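Local atomic coordinates of oxidoreductase (Methanosarcina mazei, PDB entry 3KA7), a protein that binds flavin-adenine dinucleotide and is probably an oxidoreductase of the flavin-containing amine oxidoreductase family, its substrate not established. Residues 56-66 with 76-84; 173-181 with 402-410. All coordinates share one frame; numbering follows the deposited sequence.

Contact 1. Residues 56-66 with 76-84; sequences MLPNGPGGPLA and VNIVRSEMT. With FAD (flavin-adenine dinucleotide), chain B.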
loop_
_atom_site.group_PDB
_atom_site.type_symbol
_atom_site.label_atom_id
_atom_site.label_comp_id
_atom_site.label_asym_id
_atom_site.label_seq_id
_atom_site.Cartn_x
_atom_site.Cartn_y
_atom_site.Cartn_z
HETATM N N MSE A 56 -2.737 -8.691 -0.439
HETATM C CA MSE A 56 -2.931 -8.526 -1.871
HETATM C C MSE A 56 -1.841 -7.643 -2.466
HETATM O O MSE A 56 -1.418 -6.666 -1.832
HETATM C CB MSE A 56 -4.327 -7.928 -2.114
HETATM C CG MSE A 56 -4.746 -7.817 -3.559
HETATM SE SE MSE A 56 -6.596 -7.262 -3.690
HETATM C CE MSE A 56 -7.375 -9.055 -3.824
ATOM N N LEU A 57 -1.368 -8.007 -3.661
ATOM C CA LEU A 57 -0.424 -7.194 -4.434
ATOM C C LEU A 57 -1.183 -6.450 -5.534
ATOM O O LEU A 57 -1.961 -7.060 -6.277
ATOM C CB LEU A 57 0.654 -8.068 -5.086
ATOM C CG LEU A 57 1.549 -8.913 -4.169
ATOM C CD1 LEU A 57 2.646 -9.620 -4.973
ATOM C CD2 LEU A 57 2.156 -8.074 -3.074
ATOM N N PRO A 58 -0.965 -5.132 -5.643
ATOM C CA PRO A 58 -1.693 -4.325 -6.621
ATOM C C PRO A 58 -1.533 -4.818 -8.067
ATOM O O PRO A 58 -2.491 -4.752 -8.861
ATOM C CB PRO A 58 -1.074 -2.935 -6.446
ATOM C CG PRO A 58 -0.689 -2.906 -5.005
ATOM C CD PRO A 58 -0.147 -4.297 -4.741
ATOM N N ASN A 59 -0.344 -5.301 -8.415
ATOM C CA ASN A 59 -0.116 -5.818 -9.766
ATOM C C ASN A 59 0.115 -7.329 -9.798
ATOM O O ASN A 59 0.649 -7.867 -10.779
ATOM C CB ASN A 59 1.043 -5.088 -10.450
ATOM C CG ASN A 59 0.765 -3.614 -10.691
ATOM O OD1 ASN A 59 1.444 -2.754 -10.139
ATOM N ND2 ASN A 59 -0.208 -3.312 -11.554
ATOM N N GLY A 60 -0.269 -8.004 -8.718
ATOM C CA GLY A 60 -0.290 -9.470 -8.680
ATOM C C GLY A 60 1.041 -10.090 -9.051
ATOM O O GLY A 60 2.092 -9.627 -8.601
ATOM N N PRO A 61 1.008 -11.148 -9.881
ATOM C CA PRO A 61 2.230 -11.847 -10.253
ATOM C C PRO A 61 3.053 -11.128 -11.309
ATOM O O PRO A 61 4.138 -11.595 -11.640
ATOM C CB PRO A 61 1.709 -13.172 -10.826
ATOM C CG PRO A 61 0.391 -12.833 -11.386
ATOM C CD PRO A 61 -0.195 -11.827 -10.406
ATOM N N GLY A 62 2.555 -10.013 -11.839
ATOM C CA GLY A 62 3.239 -9.350 -12.953
ATOM C C GLY A 62 3.985 -8.058 -12.651
ATOM O O GLY A 62 4.639 -7.496 -13.535
ATOM N N GLY A 63 3.900 -7.571 -11.417
ATOM C CA GLY A 63 4.374 -6.210 -11.131
ATOM C C GLY A 63 5.770 -6.143 -10.551
ATOM O O GLY A 63 6.439 -7.161 -10.434
ATOM N N PRO A 64 6.212 -4.931 -10.174
ATOM C CA PRO A 64 7.566 -4.721 -9.661
ATOM C C PRO A 64 7.907 -5.588 -8.451
ATOM O O PRO A 64 9.048 -6.028 -8.335
ATOM C CB PRO A 64 7.566 -3.248 -9.259
ATOM C CG PRO A 64 6.563 -2.617 -10.183
ATOM C CD PRO A 64 5.475 -3.663 -10.324
ATOM N N LEU A 65 6.950 -5.828 -7.558
ATOM C CA LEU A 65 7.238 -6.662 -6.385
ATOM C C LEU A 65 7.471 -8.115 -6.799
ATOM O O LEU A 65 8.468 -8.735 -6.404
ATOM C CB LEU A 65 6.136 -6.568 -5.333
ATOM C CG LEU A 65 6.432 -7.374 -4.062
ATOM C CD1 LEU A 65 7.726 -6.886 -3.428
ATOM C CD2 LEU A 65 5.313 -7.254 -3.075
ATOM N N ALA A 66 6.563 -8.649 -7.612
ATOM C CA ALA A 66 6.695 -10.021 -8.083
ATOM C C ALA A 66 8.000 -10.174 -8.836
ATOM O O ALA A 66 8.694 -11.192 -8.703
ATOM C CB ALA A 66 5.509 -10.417 -8.971
ATOM N N VAL A 76 7.665 -17.913 -3.891
ATOM C CA VAL A 76 6.321 -17.776 -3.335
ATOM C C VAL A 76 5.296 -17.673 -4.449
ATOM O O VAL A 76 5.518 -16.987 -5.448
ATOM C CB VAL A 76 6.200 -16.581 -2.363
ATOM C CG1 VAL A 76 6.798 -15.332 -2.976
ATOM C CG2 VAL A 76 4.735 -16.348 -1.983
ATOM N N ASN A 77 4.194 -18.389 -4.275
ATOM C CA ASN A 77 3.143 -18.469 -5.268
ATOM C C ASN A 77 2.239 -17.254 -5.166
ATOM O O ASN A 77 1.632 -17.021 -4.124
ATOM C CB ASN A 77 2.313 -19.739 -5.043
ATOM C CG ASN A 77 1.202 -19.902 -6.066
ATOM O OD1 ASN A 77 1.369 -19.558 -7.236
ATOM N ND2 ASN A 77 0.065 -20.444 -5.633
ATOM N N ILE A 78 2.161 -16.475 -6.241
ATOM C CA ILE A 78 1.197 -15.376 -6.292
ATOM C C ILE A 78 0.161 -15.694 -7.354
ATOM O O ILE A 78 0.509 -15.889 -8.520
ATOM C CB ILE A 78 1.863 -14.035 -6.638
ATOM C CG1 ILE A 78 3.027 -13.751 -5.686
ATOM C CG2 ILE A 78 0.833 -12.910 -6.574
ATOM C CD1 ILE A 78 3.917 -12.599 -6.120
ATOM N N VAL A 79 -1.100 -15.761 -6.953
ATOM C CA VAL A 79 -2.171 -16.059 -7.900
ATOM C C VAL A 79 -2.809 -14.782 -8.417
ATOM O O VAL A 79 -3.075 -13.846 -7.642
ATOM C CB VAL A 79 -3.250 -16.950 -7.290
ATOM C CG1 VAL A 79 -4.144 -17.492 -8.397
ATOM C CG2 VAL A 79 -2.611 -18.109 -6.495
ATOM N N ARG A 80 -3.033 -14.733 -9.728
ATOM C CA ARG A 80 -3.721 -13.599 -10.344
ATOM C C ARG A 80 -5.200 -13.593 -9.956
ATOM O O ARG A 80 -5.893 -14.610 -10.073
ATOM C CB ARG A 80 -3.569 -13.634 -11.871
ATOM C CG ARG A 80 -4.314 -12.539 -12.608
ATOM C CD ARG A 80 -3.782 -11.143 -12.320
ATOM N NE ARG A 80 -2.389 -10.975 -12.738
ATOM C CZ ARG A 80 -1.984 -10.831 -13.995
ATOM N NH1 ARG A 80 -2.863 -10.840 -14.986
ATOM N NH2 ARG A 80 -0.691 -10.668 -14.266
ATOM N N SER A 81 -5.683 -12.445 -9.487
ATOM C CA SER A 81 -7.076 -12.310 -9.073
ATOM C C SER A 81 -8.023 -12.308 -10.275
ATOM O O SER A 81 -7.642 -11.932 -11.384
ATOM C CB SER A 81 -7.289 -10.994 -8.322
ATOM O OG SER A 81 -6.604 -10.942 -7.085
ATOM N N GLU A 82 -9.262 -12.703 -10.025
ATOM C CA GLU A 82 -10.343 -12.472 -10.952
ATOM C C GLU A 82 -10.574 -10.975 -11.063
ATOM O O GLU A 82 -10.173 -10.221 -10.166
ATOM C CB GLU A 82 -11.592 -13.190 -10.463
ATOM C CG GLU A 82 -11.401 -14.705 -10.485
ATOM C CD GLU A 82 -10.818 -15.202 -11.805
ATOM O OE1 GLU A 82 -11.490 -15.063 -12.857
ATOM O OE2 GLU A 82 -9.684 -15.737 -11.795
HETATM N N MSE A 83 -11.178 -10.541 -12.167
HETATM C CA MSE A 83 -11.419 -9.112 -12.403
HETATM C C MSE A 83 -12.225 -8.509 -11.258
HETATM O O MSE A 83 -13.192 -9.093 -10.749
HETATM C CB MSE A 83 -12.124 -8.854 -13.761
HETATM C CG MSE A 83 -12.415 -7.356 -14.111
HETATM SE SE MSE A 83 -10.822 -6.240 -13.951
HETATM C CE MSE A 83 -9.743 -7.036 -15.390
ATOM N N THR A 84 -11.798 -7.329 -10.852
ATOM C CA THR A 84 -12.483 -6.578 -9.833
ATOM C C THR A 84 -13.884 -6.201 -10.298
ATOM O O THR A 84 -14.121 -5.949 -11.485
ATOM C CB THR A 84 -11.660 -5.330 -9.477
ATOM O OG1 THR A 84 -10.574 -5.720 -8.616
ATOM C CG2 THR A 84 -12.530 -4.275 -8.791
HETATM P PA FAD B . 7.046 -0.676 7.341
HETATM O O1A FAD B . 6.720 0.747 7.714
HETATM O O2A FAD B . 5.881 -1.632 7.246
HETATM O O5B FAD B . 8.110 -1.263 8.390
HETATM C C5B FAD B . 8.956 -0.376 9.111
HETATM C C4B FAD B . 9.616 -1.263 10.171
HETATM O O4B FAD B . 10.574 -0.543 10.921
HETATM C C3B FAD B . 8.576 -1.802 11.156
HETATM O O3B FAD B . 8.639 -3.219 11.215
HETATM C C2B FAD B . 8.973 -1.165 12.490
HETATM O O2B FAD B . 8.701 -1.993 13.605
HETATM C C1B FAD B . 10.461 -0.904 12.295
HETATM N N9A FAD B . 11.008 0.207 13.085
HETATM C C8A FAD B . 10.474 1.456 13.330
HETATM N N7A FAD B . 11.380 2.166 14.062
HETATM C C5A FAD B . 12.466 1.372 14.270
HETATM C C6A FAD B . 13.655 1.563 14.957
HETATM N N6A FAD B . 13.949 2.756 15.466
HETATM N N1A FAD B . 14.582 0.541 14.991
HETATM C C2A FAD B . 14.339 -0.665 14.366
HETATM N N3A FAD B . 13.154 -0.857 13.688
HETATM C C4A FAD B . 12.244 0.151 13.657
HETATM N N1 FAD B . -0.172 -2.420 0.287
HETATM C C2 FAD B . -0.408 -3.253 -0.794
HETATM O O2 FAD B . 0.453 -3.375 -1.676
HETATM N N3 FAD B . -1.620 -3.919 -0.886
HETATM C C4 FAD B . -2.593 -3.758 0.086
HETATM O O4 FAD B . -3.671 -4.347 0.011
HETATM C C4X FAD B . -2.361 -2.920 1.166
HETATM N N5 FAD B . -3.339 -2.740 2.134
HETATM C C5X FAD B . -3.084 -1.910 3.213
HETATM C C6 FAD B . -4.050 -1.731 4.203
HETATM C C7 FAD B . -3.791 -0.916 5.298
HETATM C C7M FAD B . -4.856 -0.739 6.351
HETATM C C8 FAD B . -2.561 -0.278 5.390
HETATM C C8M FAD B . -2.244 0.618 6.553
HETATM C C9 FAD B . -1.596 -0.444 4.399
HETATM C C9A FAD B . -1.854 -1.269 3.309
HETATM N N10 FAD B . -0.894 -1.437 2.320
HETATM C C10 FAD B . -1.140 -2.262 1.257
HETATM C "C1'" FAD B . 0.396 -0.686 2.351
HETATM C "C2'" FAD B . 1.493 -1.609 2.895
HETATM O "O2'" FAD B . 1.012 -2.284 4.054
HETATM C "C3'" FAD B . 2.724 -0.772 3.231
HETATM O "O3'" FAD B . 2.996 0.113 2.151
HETATM C "C4'" FAD B . 3.999 -1.563 3.512
HETATM O "O4'" FAD B . 3.781 -2.621 4.422
HETATM C "C5'" FAD B . 4.987 -0.588 4.143
HETATM O "O5'" FAD B . 6.250 -1.207 4.129
HETATM P P FAD B . 7.553 -0.370 4.482
HETATM O O1P FAD B . 8.695 -0.871 3.633
HETATM O O2P FAD B . 7.311 1.124 4.412
HETATM O O3P FAD B . 7.936 -0.743 6.000
#
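Ile78 and Leu57 meet through their terminal methyls, CD1 of one lying 3.4 Å from CD1 of the other, closer than carbons normally pack, with the two side chains roughly perpendicular. The CD1 methyl of Ile78 also reaches Ala66 CB at 3.9 Å, at the start of helix 64-71. The other branch, Ile78 CG2, is anti to the backbone N and lies against the backbone of Gly60 and Pro61, 3.8 Å from Pro61 N. Arg80 then bends at chi2 and chi3 (66° and 62°), which brings its guanidinium back beside the loop, edge on to Pro61, whose CD sits near the plane of that group, 3.3 Å from Arg80 NE. At the far end, the selenomethionine Met56 touches Ser81 OG with its CE methyl, while the hydroxyl finds its polar partner in Thr296 O.

Behind this shell, a type I turn from Leu57 to Gly60, closed by Gly60 N to Leu57 O, shapes the loop. Strand 78-80 pairs antiparallel with strand 189-191. On the flavin side Met56 O accepts a weak hydrogen bond from FAD N3 at 2.9 Å, with an angle of 128°. No hydrogen bond joins the two segments, so apolar packing and the arginine set against a proline hold strand 78-80 to a loop that offers the flavin one backbone carbonyl, that of Met56.

Contact 2. Residues 173-181 with 402-410; sequences EEVFEIIEN and KGKGGIEVE. With FAD (flavin-adenine dinucleotide), chain B.
The Glu174 carboxylate and the Asn181 amide, two turns apart on helix 172-185 with Glu177 and Ile178 between them, hold Gly405 by its backbone N and its O. Gly405 N comes to Glu174 OE2 from above the carboxylate plane, 38° out of it, at 3.0 Å. Asn181 ND2 donates to Gly405 O at 2.9 Å, standing above the carbonyl plane, while the oxygen is tilted only 15° from the amide plane. The gripped loop is a type II turn, Gly403 to Gly406, leading into helix 408-421 at the flavin in this member of the flavin-containing amine oxidoreductase family.

Gly405 lies so close to the helix that a CB would collide with Glu177 CG, and its positive phi also suits glycine. Beside it, Ile178 CG1 rests 3.3 Å from Gly405 O, and Ile178 CG2 meets Ile407 CD1 at 3.6 Å, the two isoleucines set nearly square to each other. Glu174 bends at chi2 (74°), which swings its acid end back to the turn. Replaced by alanine, Glu174 would lose its carboxylate, and Gly405 N would probably be left without this acceptor and the turn without part of its hold on the helix. A water near Glu174 OE2 also lies by Gly406 O. Arg184 bonds both Glu177 OE2 and Asn181 OD1, which helps to fix the amide's rotation. A second water ties the far side together, giving its protons to Glu177 OE2 and Lys404 O and accepting from Asn181 ND2 at 2.9 Å.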
loop_
_atom_site.group_PDB
_atom_site.type_symbol
_atom_site.label_atom_id
_atom_site.label_comp_id
_atom_site.label_asym_id
_atom_site.label_seq_id
_atom_site.Cartn_x
_atom_site.Cartn_y
_atom_site.Cartn_z
ATOM N N GLU A 173 -1.948 13.196 -13.264
ATOM C CA GLU A 173 -0.823 12.516 -13.913
ATOM C C GLU A 173 -0.351 11.268 -13.150
ATOM O O GLU A 173 0.143 10.316 -13.755
ATOM C CB GLU A 173 0.342 13.485 -14.160
ATOM C CG GLU A 173 0.943 14.054 -12.892
ATOM C CD GLU A 173 0.348 15.402 -12.489
ATOM O OE1 GLU A 173 1.073 16.187 -11.832
ATOM O OE2 GLU A 173 -0.827 15.687 -12.804
ATOM N N GLU A 174 -0.481 11.272 -11.828
ATOM C CA GLU A 174 -0.112 10.094 -11.045
ATOM C C GLU A 174 -1.059 8.956 -11.402
ATOM O O GLU A 174 -0.641 7.803 -11.543
ATOM C CB GLU A 174 -0.181 10.408 -9.542
ATOM C CG GLU A 174 0.195 9.253 -8.610
ATOM C CD GLU A 174 1.695 8.976 -8.581
ATOM O OE1 GLU A 174 2.470 9.833 -9.072
ATOM O OE2 GLU A 174 2.097 7.909 -8.049
ATOM N N VAL A 175 -2.348 9.282 -11.520
ATOM C CA VAL A 175 -3.351 8.271 -11.801
ATOM C C VAL A 175 -3.125 7.669 -13.174
ATOM O O VAL A 175 -3.273 6.459 -13.369
ATOM C CB VAL A 175 -4.775 8.832 -11.712
ATOM C CG1 VAL A 175 -5.802 7.739 -12.088
ATOM C CG2 VAL A 175 -5.034 9.350 -10.312
ATOM N N PHE A 176 -2.755 8.496 -14.144
ATOM C CA PHE A 176 -2.477 7.928 -15.468
ATOM C C PHE A 176 -1.200 7.065 -15.536
ATOM O O PHE A 176 -1.153 6.116 -16.307
ATOM C CB PHE A 176 -2.582 8.982 -16.583
ATOM C CG PHE A 176 -3.999 9.267 -16.967
ATOM C CD1 PHE A 176 -4.678 8.426 -17.836
ATOM C CD2 PHE A 176 -4.685 10.322 -16.391
ATOM C CE1 PHE A 176 -5.998 8.657 -18.153
ATOM C CE2 PHE A 176 -6.021 10.562 -16.705
ATOM C CZ PHE A 176 -6.675 9.718 -17.592
ATOM N N GLU A 177 -0.192 7.367 -14.714
ATOM C CA GLU A 177 0.969 6.464 -14.569
ATOM C C GLU A 177 0.557 5.130 -13.934
ATOM O O GLU A 177 0.998 4.063 -14.366
ATOM C CB GLU A 177 2.105 7.130 -13.763
ATOM C CG GLU A 177 3.399 6.288 -13.659
ATOM C CD GLU A 177 4.148 6.141 -14.988
ATOM O OE1 GLU A 177 3.903 6.957 -15.913
ATOM O OE2 GLU A 177 4.999 5.222 -15.097
ATOM N N ILE A 178 -0.304 5.191 -12.919
ATOM C CA ILE A 178 -0.852 3.988 -12.307
ATOM C C ILE A 178 -1.589 3.157 -13.362
ATOM O O ILE A 178 -1.443 1.925 -13.443
ATOM C CB ILE A 178 -1.788 4.339 -11.124
ATOM C CG1 ILE A 178 -0.949 4.820 -9.931
ATOM C CG2 ILE A 178 -2.652 3.118 -10.741
ATOM C CD1 ILE A 178 -1.754 5.326 -8.740
ATOM N N ILE A 179 -2.385 3.834 -14.183
ATOM C CA ILE A 179 -3.110 3.155 -15.238
ATOM C C ILE A 179 -2.138 2.505 -16.222
ATOM O O ILE A 179 -2.360 1.384 -16.673
ATOM C CB ILE A 179 -4.056 4.143 -15.952
ATOM C CG1 ILE A 179 -5.233 4.477 -15.030
ATOM C CG2 ILE A 179 -4.558 3.595 -17.281
ATOM C CD1 ILE A 179 -6.154 5.493 -15.614
ATOM N N GLU A 180 -1.064 3.208 -16.566
ATOM C CA GLU A 180 -0.088 2.653 -17.496
ATOM C C GLU A 180 0.513 1.385 -16.898
ATOM O O GLU A 180 0.805 0.429 -17.611
ATOM C CB GLU A 180 1.016 3.669 -17.841
ATOM C CG GLU A 180 1.802 3.293 -19.102
ATOM C CD GLU A 180 0.920 3.195 -20.358
ATOM O OE1 GLU A 180 -0.128 3.879 -20.440
ATOM O OE2 GLU A 180 1.295 2.437 -21.278
ATOM N N ASN A 181 0.710 1.376 -15.585
ATOM C CA ASN A 181 1.220 0.166 -14.930
ATOM C C ASN A 181 0.247 -1.021 -14.934
ATOM O O ASN A 181 0.684 -2.175 -14.892
ATOM C CB ASN A 181 1.729 0.482 -13.524
ATOM C CG ASN A 181 3.045 1.217 -13.556
ATOM O OD1 ASN A 181 3.812 1.084 -14.514
ATOM N ND2 ASN A 181 3.326 1.985 -12.517
ATOM N N LYS A 402 8.284 5.924 -2.114
ATOM C CA LYS A 402 7.852 5.024 -3.202
ATOM C C LYS A 402 8.278 5.550 -4.562
ATOM O O LYS A 402 8.346 6.771 -4.771
ATOM C CB LYS A 402 6.333 4.868 -3.197
ATOM C CG LYS A 402 5.775 4.332 -1.883
ATOM C CD LYS A 402 4.271 4.064 -1.954
ATOM C CE LYS A 402 3.471 5.364 -2.088
ATOM N NZ LYS A 402 3.793 6.362 -0.987
ATOM N N GLY A 403 8.549 4.628 -5.488
ATOM C CA GLY A 403 8.726 4.991 -6.896
ATOM C C GLY A 403 7.447 5.573 -7.461
ATOM O O GLY A 403 6.348 5.099 -7.168
ATOM N N LYS A 404 7.576 6.610 -8.281
ATOM C CA LYS A 404 6.385 7.266 -8.812
ATOM C C LYS A 404 5.535 6.303 -9.628
ATOM O O LYS A 404 6.046 5.535 -10.440
ATOM C CB LYS A 404 6.765 8.484 -9.663
ATOM C CG LYS A 404 7.476 9.573 -8.895
ATOM C CD LYS A 404 7.741 10.789 -9.769
ATOM C CE LYS A 404 8.741 11.699 -9.095
ATOM N NZ LYS A 404 8.249 13.093 -9.052
ATOM N N GLY A 405 4.227 6.357 -9.408
ATOM C CA GLY A 405 3.288 5.603 -10.235
ATOM C C GLY A 405 2.988 4.181 -9.800
ATOM O O GLY A 405 2.095 3.545 -10.357
ATOM N N GLY A 406 3.731 3.661 -8.822
ATOM C CA GLY A 406 3.417 2.337 -8.261
ATOM C C GLY A 406 2.401 2.411 -7.129
ATOM O O GLY A 406 2.558 3.214 -6.205
ATOM N N ILE A 407 1.348 1.596 -7.202
ATOM C CA ILE A 407 0.358 1.531 -6.125
ATOM C C ILE A 407 0.995 0.801 -4.940
ATOM O O ILE A 407 1.508 -0.309 -5.109
ATOM C CB ILE A 407 -0.882 0.723 -6.569
ATOM C CG1 ILE A 407 -1.621 1.417 -7.712
ATOM C CG2 ILE A 407 -1.838 0.510 -5.412
ATOM C CD1 ILE A 407 -2.838 0.621 -8.222
ATOM N N GLU A 408 0.996 1.425 -3.762
ATOM C CA GLU A 408 1.321 0.716 -2.517
ATOM C C GLU A 408 2.648 -0.053 -2.586
ATOM O O GLU A 408 3.678 0.538 -2.893
ATOM C CB GLU A 408 0.167 -0.210 -2.114
ATOM C CG GLU A 408 -1.217 0.469 -2.007
ATOM C CD GLU A 408 -1.345 1.404 -0.809
ATOM O OE1 GLU A 408 -0.461 1.391 0.082
ATOM O OE2 GLU A 408 -2.347 2.152 -0.748
ATOM N N VAL A 409 2.642 -1.361 -2.325
ATOM C CA VAL A 409 3.933 -2.090 -2.321
ATOM C C VAL A 409 4.655 -2.173 -3.671
ATOM O O VAL A 409 5.859 -2.412 -3.713
ATOM C CB VAL A 409 3.872 -3.484 -1.644
ATOM C CG1 VAL A 409 3.375 -3.343 -0.199
ATOM C CG2 VAL A 409 3.002 -4.450 -2.437
ATOM N N GLU A 410 3.935 -1.966 -4.768
ATOM C CA GLU A 410 4.594 -1.886 -6.068
ATOM C C GLU A 410 5.486 -0.635 -6.078
ATOM O O GLU A 410 6.631 -0.662 -6.550
ATOM C CB GLU A 410 3.568 -1.858 -7.211
ATOM C CG GLU A 410 2.506 -2.960 -7.160
ATOM C CD GLU A 410 3.050 -4.375 -7.339
ATOM O OE1 GLU A 410 4.275 -4.546 -7.559
ATOM O OE2 GLU A 410 2.233 -5.322 -7.264
HETATM P PA FAD B . 7.046 -0.676 7.341
HETATM O O1A FAD B . 6.720 0.747 7.714
HETATM O O2A FAD B . 5.881 -1.632 7.246
HETATM O O5B FAD B . 8.110 -1.263 8.390
HETATM C C5B FAD B . 8.956 -0.376 9.111
HETATM C C4B FAD B . 9.616 -1.263 10.171
HETATM O O4B FAD B . 10.574 -0.543 10.921
HETATM C C3B FAD B . 8.576 -1.802 11.156
HETATM O O3B FAD B . 8.639 -3.219 11.215
HETATM C C2B FAD B . 8.973 -1.165 12.490
HETATM O O2B FAD B . 8.701 -1.993 13.605
HETATM C C1B FAD B . 10.461 -0.904 12.295
HETATM N N9A FAD B . 11.008 0.207 13.085
HETATM C C8A FAD B . 10.474 1.456 13.330
HETATM N N7A FAD B . 11.380 2.166 14.062
HETATM C C5A FAD B . 12.466 1.372 14.270
HETATM C C6A FAD B . 13.655 1.563 14.957
HETATM N N6A FAD B . 13.949 2.756 15.466
HETATM N N1A FAD B . 14.582 0.541 14.991
HETATM C C2A FAD B . 14.339 -0.665 14.366
HETATM N N3A FAD B . 13.154 -0.857 13.688
HETATM C C4A FAD B . 12.244 0.151 13.657
HETATM N N1 FAD B . -0.172 -2.420 0.287
HETATM C C2 FAD B . -0.408 -3.253 -0.794
HETATM O O2 FAD B . 0.453 -3.375 -1.676
HETATM N N3 FAD B . -1.620 -3.919 -0.886
HETATM C C4 FAD B . -2.593 -3.758 0.086
HETATM O O4 FAD B . -3.671 -4.347 0.011
HETATM C C4X FAD B . -2.361 -2.920 1.166
HETATM N N5 FAD B . -3.339 -2.740 2.134
HETATM C C5X FAD B . -3.084 -1.910 3.213
HETATM C C6 FAD B . -4.050 -1.731 4.203
HETATM C C7 FAD B . -3.791 -0.916 5.298
HETATM C C7M FAD B . -4.856 -0.739 6.351
HETATM C C8 FAD B . -2.561 -0.278 5.390
HETATM C C8M FAD B . -2.244 0.618 6.553
HETATM C C9 FAD B . -1.596 -0.444 4.399
HETATM C C9A FAD B . -1.854 -1.269 3.309
HETATM N N10 FAD B . -0.894 -1.437 2.320
HETATM C C10 FAD B . -1.140 -2.262 1.257
HETATM C "C1'" FAD B . 0.396 -0.686 2.351
HETATM C "C2'" FAD B . 1.493 -1.609 2.895
HETATM O "O2'" FAD B . 1.012 -2.284 4.054
HETATM C "C3'" FAD B . 2.724 -0.772 3.231
HETATM O "O3'" FAD B . 2.996 0.113 2.151
HETATM C "C4'" FAD B . 3.999 -1.563 3.512
HETATM O "O4'" FAD B . 3.781 -2.621 4.422
HETATM C "C5'" FAD B . 4.987 -0.588 4.143
HETATM O "O5'" FAD B . 6.250 -1.207 4.129
HETATM P P FAD B . 7.553 -0.370 4.482
HETATM O O1P FAD B . 8.695 -0.871 3.633
HETATM O O2P FAD B . 7.311 1.124 4.412
HETATM O O3P FAD B . 7.936 -0.743 6.000
HETATM O O HOH W 1 1.078 5.850 -6.328
HETATM O O HOH W 2 5.562 3.851 -12.633
#

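Overall arrangement
Contact 1 and contact 2 lie with their centres about 15 Å apart and meet through Glu410, whose carboxylate receives two backbone amides of 56-66: Asn59 N lies 2.8 Å from Glu410 OE2 and Leu65 N lies 3.0 Å from Glu410 OE1, both probable hydrogen bonds. Pro58 CG packs on Ile407 O at 3.4 Å beside them. Both contacts also reach the pyrimidine end of the flavin: 56-66 at its weakly bonded N3, 402-410 with the Val409 amide pointing at O2, whose position is less certain. Thus strand 78-80 and helix 172-185 each back a different loop; the two loops meet at Glu410, and each also reaches the flavin. Asn59 ND2 bonds Gly186 O, just beyond that helix.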